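Local structure of 6-aminohexanoate-dimer hydrolase (Bacillus anthracis, 4GB7) at residues His59-Thr64 / Ala287-Thr291; Ile66-Lys70 / Ala270-Ser274; Asp382-Met387 / Ile413-Glu418. The protein probably hydrolyses amide bonds, such as that of the 6-aminohexanoate dimer, using a fold of the serine beta-lactamase family. Where two conformers were deposited one is given. Numbering follows the deposited sequence.

Interaction 1: His59-Thr64 / Ala287-Thr291; sequences HMKEFT and AYYVT
One hydrogen bond joins the two segments. From M60 to E62 the chain is curled, with E62 N bonded to H59 O at 2.9 Å and F63 N to M60 O at 2.9 Å; it then extends at T64. The partner, 287-291, is an extended strand whose alternation turns Y288 and V290 toward the curl, while Y289 between them packs on V273 and A270 of helix 269-278. The closest CA pair is T64 with V290, 6.4 Å apart. Y288, chi1 p, reaches across so that its OH accepts a hydrogen bond from K61 N at 2.8 Å. A second polar link stays within the first segment: T64 OG1, chi1 p, donates to M60 O at 2.8 Å and ties the end of the curl to its start.

The ring of Y288 also makes a CH-pi contact, with K61 CB over its face 3.9 Å from the centroid. K61 is p at chi1 and otherwise extended, so its aliphatic root covers the ring while its ammonium end leads away. M60 CB lies at the ring edge, 4.1 Å from Y288 CE1.

Apolar packing completes the contact. Selenomethionine M60, m at all three chi angles, folds so that V290 CG2 is 3.8 Å from M60 CE and 3.5 Å from T64 OG1. Beside strand 287-290 runs strand 303-305, whose N304 touches M60, Y288 and V290.

Tyrosine suits its place because a flat ring with a polar tip can pack against aliphatic carbon and still satisfy the backbone NH of K61, joining the loop before strand 66-69 to strand 287-290.

Interaction 2: Ile66-Lys70 / Ala270-Ser274; sequences INDVK and AENVS
Strand 66-69 and helix 270-274 run almost side by side in the same sense: their axes approach to 7.3 Å and their N-to-C directions differ by 15°, with a signed crossing angle of -15°. The strand is extended, phi/psi staying in the beta region through K70, while the helical segment is regular, with S274 N bonded to A270 O at 2.9 Å. In register, V69 lies level with S274, their CA atoms 5.1 Å apart. Such closeness needs small residues on the helix, and A270 and S274, one turn apart, supply them by pointing toward the strand.

The methyl of A270 sits at the centre of the contact. A270 CB lies 3.7 Å from N67 CB, 3.4 Å from D68 O and 3.7 Å from V69 CG2, so it touches side chains and backbone alike. V69, chi1 t, reaches along the helix with its other methyl: V69 CG1 is 3.7 Å from V273 CG1 and 3.9 Å from S274 N. Y289 of the adjoining strand 287-290 touches V69, A270 and V273.

At the far end S274, chi1 t, donates from OG to K70 O at 2.7 Å, and K70 CB passes 3.6 Å from S274 OG. K70 itself extends its charged end away to the surface, whereas the amide of N67 bonds K295 and E297; E297 also accepts from A270 N.

This is helix-on-sheet packing at the outermost strand. Branched and methyl side chains provide the apolar surface, and a short hydroxyl bonds the carbonyl of K70, just past the strand's last residue, adding polar contact to apolar.

Interaction 3: Asp382-Met387 / Ile413-Glu418; sequences DPKAKM and IAHHLE
K386, a residue with a side chain, sits in the left-handed region (phi/psi 55/51) more often occupied by glycine. It and M387 both face D382, which fits a G1 beta bulge closing the turn. D382 and M387 pair through both backbone bonds: D382 N to M387 O at 2.8 Å and M387 N to D382 O at 3.0 Å. D382, chi1 t, also forms an Asx motif, its OD1 accepting from A385 N at 2.9 Å; its OD2 bonds Q366.

Against this turn lies the end of a helix, 413-417, with A385 opposite A414 (CA atoms 5.9 Å apart). Alanine on both sides allows the close approach: A385 CB is 3.7 Å from A414 CB, which also touches D382 OD2 at 3.4 Å. Selenomethionine M387, chi1 and chi2 t and chi3 p, reaches into the space between sheet and helix, with SE 3.9 Å from I413 CG2 and 4.1 Å from L417 CD1, and CE 3.8 Å from A414 CB.

Charge lies at the contact's edge. K386 NZ and E418 OE2 form a weakly bonded salt bridge at 3.4 Å; NZ also bonds N118 and OE2 bonds H117. A water donates to E418 OE1 at 2.7 Å and weakly to K384 O at 3.4 Å.

A C-terminal helix packed on an antiparallel sheet is characteristic of the serine beta-lactamase fold; here its last turns meet the bulged hairpin 377-393.

In the fold
From the N terminus the chain passes through 59-64 and directly into strand 66-69, so the first halves of interactions 1 and 2 are neighbours. Interaction 2 closes first, when helix 269-278 arrives about 200 residues later; strand 287-290 then closes interaction 1 around it, so the smaller loop is nested in the larger. The two touch, since strands 66-69 and 287-290 are adjacent in one four-stranded antiparallel sheet, and their centres lie 12 Å apart. Interaction 3 follows in series, a short loop from a hairpin of the five-stranded sheet to helix 402-417, its centre 33 Å from that of interaction 1, across the chain's centre.

Interaction 1: His59-Thr64 / Ala287-Thr291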
ATOM      1  N   HIS A  59     -15.252   1.192  -6.129  1.00 17.04           N
ATOM      2  CA  HIS A  59     -16.100   0.066  -6.581  1.00 18.97           C
ATOM      3  C   HIS A  59     -15.322  -0.969  -7.342  1.00 21.22           C
ATOM      4  O   HIS A  59     -15.833  -1.529  -8.330  1.00 21.21           O
ATOM      5  CB  HIS A  59     -17.193   0.574  -7.516  1.00 19.98           C
ATOM      6  CG  HIS A  59     -18.142   1.595  -6.886  1.00 19.28           C
ATOM      7  ND1 HIS A  59     -17.876   2.909  -6.851  1.00 20.61           N
ATOM      8  CD2 HIS A  59     -19.389   1.436  -6.305  1.00 18.97           C
ATOM      9  CE1 HIS A  59     -18.924   3.568  -6.269  1.00 18.57           C
ATOM     10  NE2 HIS A  59     -19.841   2.670  -5.938  1.00 21.65           N
HETATM   11  N   MSE A  60     -14.105  -1.266  -6.917  1.00 20.31           N
HETATM   12  CA  MSE A  60     -13.225  -2.092  -7.755  0.70 21.26           C
HETATM   13  C   MSE A  60     -13.821  -3.480  -8.011  1.00 20.79           C
HETATM   14  O   MSE A  60     -13.735  -4.034  -9.140  1.00 21.08           O
HETATM   15  CB  MSE A  60     -11.801  -2.177  -7.171  0.70 18.16           C
HETATM   16  CG  MSE A  60     -10.905  -0.953  -7.401  0.70 22.82           C
HETATM   17 SE   MSE A  60     -10.476  -0.577  -9.256  0.49 20.89          SE
HETATM   18  CE  MSE A  60      -9.180  -1.961  -9.601  0.70 25.83           C
ATOM     19  N   LYS A  61     -14.480  -4.036  -7.005  1.00 20.34           N
ATOM     20  CA  LYS A  61     -15.052  -5.367  -7.174  1.00 21.57           C
ATOM     21  C   LYS A  61     -16.192  -5.409  -8.215  1.00 19.97           C
ATOM     22  O   LYS A  61     -16.593  -6.481  -8.625  1.00 25.96           O
ATOM     23  CB  LYS A  61     -15.542  -5.927  -5.856  1.00 24.09           C
ATOM     24  CG  LYS A  61     -16.620  -5.111  -5.159  1.00 23.52           C
ATOM     25  CD  LYS A  61     -17.148  -5.847  -3.948  1.00 27.08           C
ATOM     26  CE  LYS A  61     -17.919  -4.911  -3.050  1.00 29.34           C
ATOM     27  NZ  LYS A  61     -18.266  -5.575  -1.761  1.00 37.36           N
ATOM     28  N   GLU A  62     -16.754  -4.266  -8.602  1.00 19.90           N
ATOM     29  CA  GLU A  62     -17.754  -4.248  -9.699  1.00 21.52           C
ATOM     30  C   GLU A  62     -17.152  -4.180 -11.100  1.00 23.38           C
ATOM     31  O   GLU A  62     -17.875  -4.271 -12.083  1.00 31.47           O
ATOM     32  CB  GLU A  62     -18.725  -3.075  -9.517  1.00 22.84           C
ATOM     33  CG  GLU A  62     -19.461  -3.087  -8.199  1.00 25.11           C
ATOM     34  CD  GLU A  62     -20.573  -2.067  -8.164  1.00 23.11           C
ATOM     35  OE1 GLU A  62     -21.222  -1.818  -9.227  1.00 32.41           O
ATOM     36  OE2 GLU A  62     -20.744  -1.469  -7.076  1.00 28.94           O
ATOM     37  N   PHE A  63     -15.828  -4.109 -11.178  1.00 25.21           N
ATOM     38  CA  PHE A  63     -15.083  -3.804 -12.385  1.00 30.50           C
ATOM     39  C   PHE A  63     -14.090  -4.925 -12.726  1.00 24.47           C
ATOM     40  O   PHE A  63     -13.677  -5.060 -13.862  1.00 25.08           O
ATOM     41  CB  PHE A  63     -14.358  -2.440 -12.101  1.00 35.90           C
ATOM     42  CG  PHE A  63     -13.512  -1.943 -13.211  1.00 33.47           C
ATOM     43  CD1 PHE A  63     -14.082  -1.492 -14.373  1.00 42.08           C
ATOM     44  CD2 PHE A  63     -12.136  -1.900 -13.084  1.00 39.38           C
ATOM     45  CE1 PHE A  63     -13.303  -1.014 -15.412  1.00 40.38           C
ATOM     46  CE2 PHE A  63     -11.345  -1.436 -14.115  1.00 37.36           C
ATOM     47  CZ  PHE A  63     -11.937  -0.990 -15.283  1.00 39.57           C
ATOM     48  N   THR A  64     -13.760  -5.756 -11.747  1.00 21.78           N
ATOM     49  CA  THR A  64     -12.632  -6.674 -11.838  1.00 20.13           C
ATOM     50  C   THR A  64     -12.962  -7.998 -11.145  1.00 18.95           C
ATOM     51  O   THR A  64     -13.910  -8.109 -10.374  1.00 24.03           O
ATOM     52  CB  THR A  64     -11.391  -6.117 -11.064  1.00 29.86           C
ATOM     53  OG1 THR A  64     -11.741  -5.988  -9.676  1.00 39.54           O
ATOM     54  CG2 THR A  64     -10.946  -4.805 -11.562  1.00 29.99           C
ATOM     55  N   ALA A 287     -11.945  -7.437   3.347  1.00 18.99           N
ATOM     56  CA  ALA A 287     -11.194  -6.765   2.312  1.00 16.34           C
ATOM     57  C   ALA A 287     -11.253  -7.677   1.072  1.00 15.17           C
ATOM     58  O   ALA A 287     -11.937  -8.721   1.072  1.00 17.93           O
ATOM     59  CB  ALA A 287      -9.761  -6.452   2.754  1.00 18.70           C
ATOM     60  N   TYR A 288     -10.623  -7.256   0.007  1.00 16.41           N
ATOM     61  CA  TYR A 288     -10.479  -8.097  -1.176  1.00 17.29           C
ATOM     62  C   TYR A 288      -9.299  -7.658  -2.019  1.00 18.48           C
ATOM     63  O   TYR A 288      -8.901  -6.468  -1.987  1.00 17.76           O
ATOM     64  CB  TYR A 288     -11.756  -8.134  -2.006  1.00 17.85           C
ATOM     65  CG  TYR A 288     -12.229  -6.832  -2.607  1.00 15.32           C
ATOM     66  CD1 TYR A 288     -11.660  -6.302  -3.801  1.00 15.05           C
ATOM     67  CD2 TYR A 288     -13.297  -6.156  -2.028  1.00 17.18           C
ATOM     68  CE1 TYR A 288     -12.172  -5.106  -4.348  1.00 16.47           C
ATOM     69  CE2 TYR A 288     -13.796  -4.997  -2.581  1.00 18.79           C
ATOM     70  CZ  TYR A 288     -13.233  -4.492  -3.758  1.00 16.15           C
ATOM     71  OH  TYR A 288     -13.716  -3.343  -4.362  1.00 17.92           O
ATOM     72  N   TYR A 289      -8.715  -8.622  -2.735  1.00 18.82           N
ATOM     73  CA  TYR A 289      -7.694  -8.348  -3.721  1.00 16.39           C
ATOM     74  C   TYR A 289      -8.236  -8.450  -5.135  1.00 16.47           C
ATOM     75  O   TYR A 289      -8.885  -9.441  -5.485  1.00 18.03           O
ATOM     76  CB  TYR A 289      -6.571  -9.388  -3.687  1.00 18.37           C
ATOM     77  CG  TYR A 289      -5.482  -9.166  -2.677  1.00 15.12           C
ATOM     78  CD1 TYR A 289      -4.410  -8.290  -2.939  1.00 16.74           C
ATOM     79  CD2 TYR A 289      -5.496  -9.847  -1.457  1.00 16.20           C
ATOM     80  CE1 TYR A 289      -3.400  -8.097  -2.009  1.00 17.76           C
ATOM     81  CE2 TYR A 289      -4.475  -9.662  -0.544  1.00 17.30           C
ATOM     82  CZ  TYR A 289      -3.427  -8.822  -0.814  1.00 19.42           C
ATOM     83  OH  TYR A 289      -2.458  -8.687   0.176  1.00 18.41           O
ATOM     84  N   VAL A 290      -7.930  -7.438  -5.946  1.00 17.28           N
ATOM     85  CA  VAL A 290      -8.059  -7.571  -7.388  1.00 17.42           C
ATOM     86  C   VAL A 290      -7.081  -8.651  -7.839  1.00 16.88           C
ATOM     87  O   VAL A 290      -5.947  -8.729  -7.353  1.00 19.53           O
ATOM     88  CB  VAL A 290      -7.810  -6.240  -8.085  1.00 18.06           C
ATOM     89  CG1 VAL A 290      -7.637  -6.412  -9.584  1.00 21.39           C
ATOM     90  CG2 VAL A 290      -8.947  -5.264  -7.698  1.00 16.75           C
ATOM     91  N   THR A 291      -7.520  -9.444  -8.812  1.00 19.16           N
ATOM     92  CA  THR A 291      -6.673 -10.531  -9.335  1.00 18.49           C
ATOM     93  C   THR A 291      -6.497 -10.462 -10.858  1.00 19.14           C
ATOM     94  O   THR A 291      -7.242  -9.795 -11.543  1.00 20.80           O
ATOM     95  CB  THR A 291      -7.244 -11.927  -8.978  1.00 18.90           C
ATOM     96  OG1 THR A 291      -8.387 -12.222  -9.816  1.00 21.91           O
ATOM     97  CG2 THR A 291      -7.627 -12.025  -7.481  1.00 20.81           C
TER

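Interaction 2: Ile66-Lys70 / Ala270-Ser274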
ATOM      1  N   ILE A  66     -11.945 -10.655  -8.230  1.00 18.64           N
ATOM      2  CA  ILE A  66     -11.451 -10.476  -6.851  1.00 19.64           C
ATOM      3  C   ILE A  66     -11.393 -11.792  -6.087  1.00 21.26           C
ATOM      4  O   ILE A  66     -12.115 -12.749  -6.391  1.00 21.72           O
ATOM      5  CB  ILE A  66     -12.277  -9.477  -6.048  1.00 19.87           C
ATOM      6  CG1 ILE A  66     -13.697  -9.982  -5.759  1.00 22.83           C
ATOM      7  CG2 ILE A  66     -12.313  -8.133  -6.756  1.00 17.56           C
ATOM      8  CD1 ILE A  66     -14.397  -9.273  -4.606  1.00 24.29           C
ATOM      9  N   ASN A  67     -10.507 -11.822  -5.093  1.00 21.61           N
ATOM     10  CA  ASN A  67     -10.490 -12.826  -4.063  1.00 20.49           C
ATOM     11  C   ASN A  67     -10.757 -12.144  -2.747  1.00 17.64           C
ATOM     12  O   ASN A  67     -10.051 -11.188  -2.373  1.00 16.80           O
ATOM     13  CB  ASN A  67      -9.118 -13.472  -3.928  1.00 20.62           C
ATOM     14  CG  ASN A  67      -8.753 -14.327  -5.084  1.00 20.10           C
ATOM     15  OD1 ASN A  67      -9.576 -14.638  -5.935  1.00 20.03           O
ATOM     16  ND2 ASN A  67      -7.488 -14.779  -5.097  1.00 19.63           N
ATOM     17  N   ASP A  68     -11.765 -12.628  -2.047  1.00 21.25           N
ATOM     18  CA  ASP A  68     -12.122 -12.045  -0.758  1.00 20.57           C
ATOM     19  C   ASP A  68     -11.062 -12.288   0.313  1.00 18.98           C
ATOM     20  O   ASP A  68     -10.474 -13.399   0.397  1.00 18.92           O
ATOM     21  CB  ASP A  68     -13.449 -12.603  -0.264  1.00 23.41           C
ATOM     22  CG  ASP A  68     -14.640 -12.080  -1.001  1.00 30.63           C
ATOM     23  OD1 ASP A  68     -14.632 -10.985  -1.589  1.00 31.01           O
ATOM     24  OD2 ASP A  68     -15.649 -12.808  -0.925  1.00 38.38           O
ATOM     25  N   VAL A  69     -10.872 -11.282   1.169  1.00 21.10           N
ATOM     26  CA  VAL A  69     -10.043 -11.370   2.380  1.00 19.03           C
ATOM     27  C   VAL A  69     -10.979 -11.212   3.573  1.00 18.58           C
ATOM     28  O   VAL A  69     -11.404 -10.127   3.909  1.00 20.21           O
ATOM     29  CB  VAL A  69      -8.977 -10.273   2.371  1.00 17.72           C
ATOM     30  CG1 VAL A  69      -8.171 -10.249   3.672  1.00 18.59           C
ATOM     31  CG2 VAL A  69      -8.134 -10.397   1.109  1.00 19.33           C
ATOM     32  N   LYS A  70     -11.329 -12.328   4.188  1.00 19.94           N
ATOM     33  CA  LYS A  70     -12.385 -12.347   5.198  1.00 19.98           C
ATOM     34  C   LYS A  70     -11.952 -11.807   6.550  1.00 17.58           C
ATOM     35  O   LYS A  70     -10.849 -12.116   7.049  1.00 19.33           O
ATOM     36  CB  LYS A  70     -12.910 -13.768   5.392  1.00 19.84           C
ATOM     37  CG  LYS A  70     -13.707 -14.298   4.217  1.00 26.80           C
ATOM     38  CD  LYS A  70     -14.305 -15.664   4.490  1.00 30.60           C
ATOM     39  CE  LYS A  70     -13.283 -16.803   4.524  1.00 46.35           C
ATOM     40  NZ  LYS A  70     -13.828 -18.116   5.037  1.00 49.73           N
ATOM     41  N   ALA A 270      -4.835 -14.008  -0.519  1.00 18.21           N
ATOM     42  CA  ALA A 270      -6.016 -13.530   0.166  1.00 17.52           C
ATOM     43  C   ALA A 270      -6.265 -14.368   1.414  1.00 19.80           C
ATOM     44  O   ALA A 270      -6.555 -13.822   2.466  1.00 21.72           O
ATOM     45  CB  ALA A 270      -7.249 -13.497  -0.733  1.00 20.11           C
ATOM     46  N   GLU A 271      -6.097 -15.682   1.310  1.00 19.08           N
ATOM     47  CA  GLU A 271      -6.317 -16.573   2.460  1.00 20.26           C
ATOM     48  C   GLU A 271      -5.275 -16.357   3.541  1.00 20.62           C
ATOM     49  O   GLU A 271      -5.599 -16.348   4.746  1.00 21.47           O
ATOM     50  CB  GLU A 271      -6.319 -18.015   2.000  1.00 22.51           C
ATOM     51  CG  GLU A 271      -7.584 -18.375   1.254  1.00 28.04           C
ATOM     52  CD  GLU A 271      -7.486 -19.624   0.353  1.00 35.51           C
ATOM     53  OE1 GLU A 271      -6.389 -20.261   0.108  1.00 34.96           O
ATOM     54  OE2 GLU A 271      -8.570 -19.983  -0.140  1.00 40.69           O
ATOM     55  N   ASN A 272      -4.017 -16.169   3.119  1.00 18.70           N
ATOM     56  CA  ASN A 272      -2.948 -15.831   4.039  1.00 20.91           C
ATOM     57  C   ASN A 272      -3.229 -14.532   4.775  1.00 18.20           C
ATOM     58  O   ASN A 272      -3.073 -14.448   5.995  1.00 17.82           O
ATOM     59  CB  ASN A 272      -1.584 -15.785   3.316  1.00 19.89           C
ATOM     60  CG  ASN A 272      -0.927 -17.141   3.226  1.00 20.96           C
ATOM     61  OD1 ASN A 272      -0.388 -17.592   4.236  1.00 23.12           O
ATOM     62  ND2 ASN A 272      -0.956 -17.797   2.041  1.00 20.38           N
ATOM     63  N   VAL A 273      -3.616 -13.487   4.053  1.00 18.43           N
ATOM     64  CA  VAL A 273      -3.855 -12.231   4.708  1.00 19.95           C
ATOM     65  C   VAL A 273      -5.031 -12.344   5.668  1.00 17.42           C
ATOM     66  O   VAL A 273      -4.996 -11.791   6.786  1.00 18.04           O
ATOM     67  CB  VAL A 273      -4.071 -11.068   3.691  1.00 18.10           C
ATOM     68  CG1 VAL A 273      -4.542  -9.801   4.412  1.00 18.77           C
ATOM     69  CG2 VAL A 273      -2.807 -10.819   2.890  1.00 17.05           C
ATOM     70  N   SER A 274      -6.067 -13.064   5.264  1.00 16.97           N
ATOM     71  CA  SER A 274      -7.233 -13.289   6.135  1.00 18.34           C
ATOM     72  C   SER A 274      -6.889 -14.067   7.394  1.00 17.76           C
ATOM     73  O   SER A 274      -7.182 -13.639   8.492  1.00 20.29           O
ATOM     74  CB  SER A 274      -8.359 -14.047   5.397  1.00 19.94           C
ATOM     75  OG  SER A 274      -9.460 -14.276   6.277  1.00 21.35           O
TER

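Interaction 3: Asp382-Met387 / Ile413-Glu418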
ATOM      1  N   ASP A 382       3.071   7.285  13.235  1.00 15.54           N
ATOM      2  CA  ASP A 382       3.939   8.200  13.997  1.00 15.67           C
ATOM      3  C   ASP A 382       4.118   7.633  15.394  1.00 15.27           C
ATOM      4  O   ASP A 382       3.272   7.727  16.226  1.00 17.82           O
ATOM      5  CB  ASP A 382       3.280   9.587  14.039  1.00 14.47           C
ATOM      6  CG  ASP A 382       3.999  10.592  14.921  1.00 17.87           C
ATOM      7  OD1 ASP A 382       4.889  10.191  15.679  1.00 17.86           O
ATOM      8  OD2 ASP A 382       3.707  11.827  14.803  1.00 19.39           O
ATOM      9  N   PRO A 383       5.255   6.957  15.640  1.00 17.18           N
ATOM     10  CA  PRO A 383       5.465   6.365  16.944  1.00 16.30           C
ATOM     11  C   PRO A 383       5.784   7.377  18.059  1.00 17.48           C
ATOM     12  O   PRO A 383       5.651   7.030  19.238  1.00 24.12           O
ATOM     13  CB  PRO A 383       6.619   5.426  16.712  1.00 20.61           C
ATOM     14  CG  PRO A 383       7.222   5.800  15.446  1.00 27.49           C
ATOM     15  CD  PRO A 383       6.395   6.814  14.747  1.00 19.53           C
ATOM     16  N   LYS A 384       6.163   8.620  17.710  1.00 17.29           N
ATOM     17  CA  LYS A 384       6.471   9.610  18.737  1.00 19.34           C
ATOM     18  C   LYS A 384       5.150  10.112  19.359  1.00 19.42           C
ATOM     19  O   LYS A 384       5.045  10.217  20.591  1.00 21.10           O
ATOM     20  CB  LYS A 384       7.269  10.792  18.176  1.00 19.94           C
ATOM     21  CG  LYS A 384       7.756  11.779  19.227  1.00 21.38           C
ATOM     22  CD  LYS A 384       8.661  12.846  18.644  1.00 24.06           C
ATOM     23  CE  LYS A 384       9.321  13.687  19.717  1.00 36.91           C
ATOM     24  NZ  LYS A 384       8.458  14.867  19.958  1.00 48.10           N
ATOM     25  N   ALA A 385       4.201  10.475  18.494  1.00 18.72           N
ATOM     26  CA  ALA A 385       2.892  10.957  18.922  1.00 15.29           C
ATOM     27  C   ALA A 385       1.852   9.874  19.088  1.00 17.74           C
ATOM     28  O   ALA A 385       0.700  10.163  19.456  1.00 20.23           O
ATOM     29  CB  ALA A 385       2.380  12.054  18.013  1.00 17.25           C
ATOM     30  N   LYS A 386       2.238   8.629  18.829  1.00 18.62           N
ATOM     31  CA  LYS A 386       1.327   7.505  18.928  0.60 19.49           C
ATOM     32  C   LYS A 386       0.078   7.750  18.058  1.00 18.52           C
ATOM     33  O   LYS A 386      -1.038   7.679  18.540  1.00 17.60           O
ATOM     34  CB  LYS A 386       1.003   7.263  20.417  0.60 20.93           C
ATOM     35  CG  LYS A 386       2.239   6.874  21.230  0.60 22.88           C
ATOM     36  CD  LYS A 386       2.249   7.481  22.634  0.60 31.83           C
ATOM     37  CE  LYS A 386       2.512   8.997  22.659  0.60 36.10           C
ATOM     38  NZ  LYS A 386       1.392   9.781  23.285  0.60 32.83           N
HETATM   39  N   MSE A 387       0.298   8.096  16.785  1.00 16.33           N
HETATM   40  CA  MSE A 387      -0.757   8.467  15.867  1.00 16.99           C
HETATM   41  C   MSE A 387      -0.693   7.635  14.606  1.00 16.49           C
HETATM   42  O   MSE A 387       0.393   7.282  14.115  1.00 18.21           O
HETATM   43  CB  MSE A 387      -0.657   9.956  15.529  1.00 18.01           C
HETATM   44  CG  MSE A 387      -1.753  10.441  14.685  1.00 18.41           C
HETATM   45 SE   MSE A 387      -1.506  12.288  14.072  0.70 19.06          SE
HETATM   46  CE  MSE A 387       0.040  11.768  12.954  1.00 21.24           C
ATOM     47  N   ILE A 413      -0.718  18.011  12.645  1.00 16.27           N
ATOM     48  CA  ILE A 413      -1.814  17.352  13.350  1.00 17.75           C
ATOM     49  C   ILE A 413      -1.314  16.644  14.616  1.00 16.31           C
ATOM     50  O   ILE A 413      -1.893  16.781  15.677  1.00 18.12           O
ATOM     51  CB  ILE A 413      -2.629  16.385  12.447  1.00 16.70           C
ATOM     52  CG1 ILE A 413      -3.344  17.156  11.353  1.00 16.61           C
ATOM     53  CG2 ILE A 413      -3.588  15.528  13.323  1.00 17.30           C
ATOM     54  CD1 ILE A 413      -3.877  16.275  10.233  1.00 18.04           C
ATOM     55  N   ALA A 414      -0.254  15.846  14.489  1.00 17.23           N
ATOM     56  CA  ALA A 414       0.323  15.173  15.643  1.00 15.83           C
ATOM     57  C   ALA A 414       0.650  16.173  16.781  1.00 15.87           C
ATOM     58  O   ALA A 414       0.368  15.927  17.956  1.00 18.47           O
ATOM     59  CB  ALA A 414       1.598  14.413  15.224  1.00 16.79           C
ATOM     60  N   HIS A 415       1.318  17.269  16.453  1.00 16.36           N
ATOM     61  CA  HIS A 415       1.750  18.202  17.496  1.00 17.13           C
ATOM     62  C   HIS A 415       0.532  18.869  18.149  1.00 17.19           C
ATOM     63  O   HIS A 415       0.541  19.158  19.332  1.00 19.67           O
ATOM     64  CB  HIS A 415       2.667  19.257  16.910  1.00 16.66           C
ATOM     65  CG  HIS A 415       4.004  18.718  16.500  1.00 16.85           C
ATOM     66  ND1 HIS A 415       4.932  19.459  15.865  1.00 20.03           N
ATOM     67  CD2 HIS A 415       4.538  17.426  16.610  1.00 17.90           C
ATOM     68  CE1 HIS A 415       6.024  18.688  15.647  1.00 18.29           C
ATOM     69  NE2 HIS A 415       5.763  17.452  16.085  1.00 20.12           N
ATOM     70  N   HIS A 416      -0.502  19.133  17.365  1.00 18.39           N
ATOM     71  CA  HIS A 416      -1.773  19.632  17.896  1.00 18.37           C
ATOM     72  C   HIS A 416      -2.428  18.675  18.873  1.00 19.47           C
ATOM     73  O   HIS A 416      -2.838  19.082  19.967  1.00 20.82           O
ATOM     74  CB  HIS A 416      -2.698  19.977  16.758  1.00 18.65           C
ATOM     75  CG  HIS A 416      -4.072  20.379  17.195  1.00 21.82           C
ATOM     76  ND1 HIS A 416      -4.356  21.613  17.652  1.00 26.35           N
ATOM     77  CD2 HIS A 416      -5.243  19.670  17.213  1.00 22.77           C
ATOM     78  CE1 HIS A 416      -5.662  21.689  17.946  1.00 32.40           C
ATOM     79  NE2 HIS A 416      -6.210  20.493  17.678  1.00 29.95           N
ATOM     80  N   LEU A 417      -2.496  17.397  18.512  1.00 17.84           N
ATOM     81  CA  LEU A 417      -3.101  16.372  19.351  1.00 19.95           C
ATOM     82  C   LEU A 417      -2.275  16.132  20.616  1.00 22.96           C
ATOM     83  O   LEU A 417      -2.817  15.759  21.662  1.00 23.54           O
ATOM     84  CB  LEU A 417      -3.256  15.074  18.538  1.00 19.46           C
ATOM     85  CG  LEU A 417      -4.256  15.104  17.375  1.00 19.24           C
ATOM     86  CD1 LEU A 417      -4.255  13.764  16.692  1.00 23.71           C
ATOM     87  CD2 LEU A 417      -5.671  15.502  17.795  1.00 24.94           C
ATOM     88  N   GLU A 418      -0.963  16.348  20.532  1.00 19.53           N
ATOM     89  CA  GLU A 418      -0.088  16.217  21.664  1.00 22.18           C
ATOM     90  C   GLU A 418      -0.096  17.462  22.554  1.00 20.88           C
ATOM     91  O   GLU A 418       0.554  17.473  23.561  1.00 26.77           O
ATOM     92  CB  GLU A 418       1.350  15.866  21.203  1.00 22.12           C
ATOM     93  CG  GLU A 418       1.550  14.470  20.633  1.00 24.49           C
ATOM     94  CD  GLU A 418       1.525  13.389  21.705  1.00 27.22           C
ATOM     95  OE1 GLU A 418       2.556  13.222  22.369  1.00 30.34           O
ATOM     96  OE2 GLU A 418       0.482  12.717  21.884  1.00 25.79           O
TER
HETATM   97  O   HOH W   1       4.961  13.587  21.306  1.00 28.35           O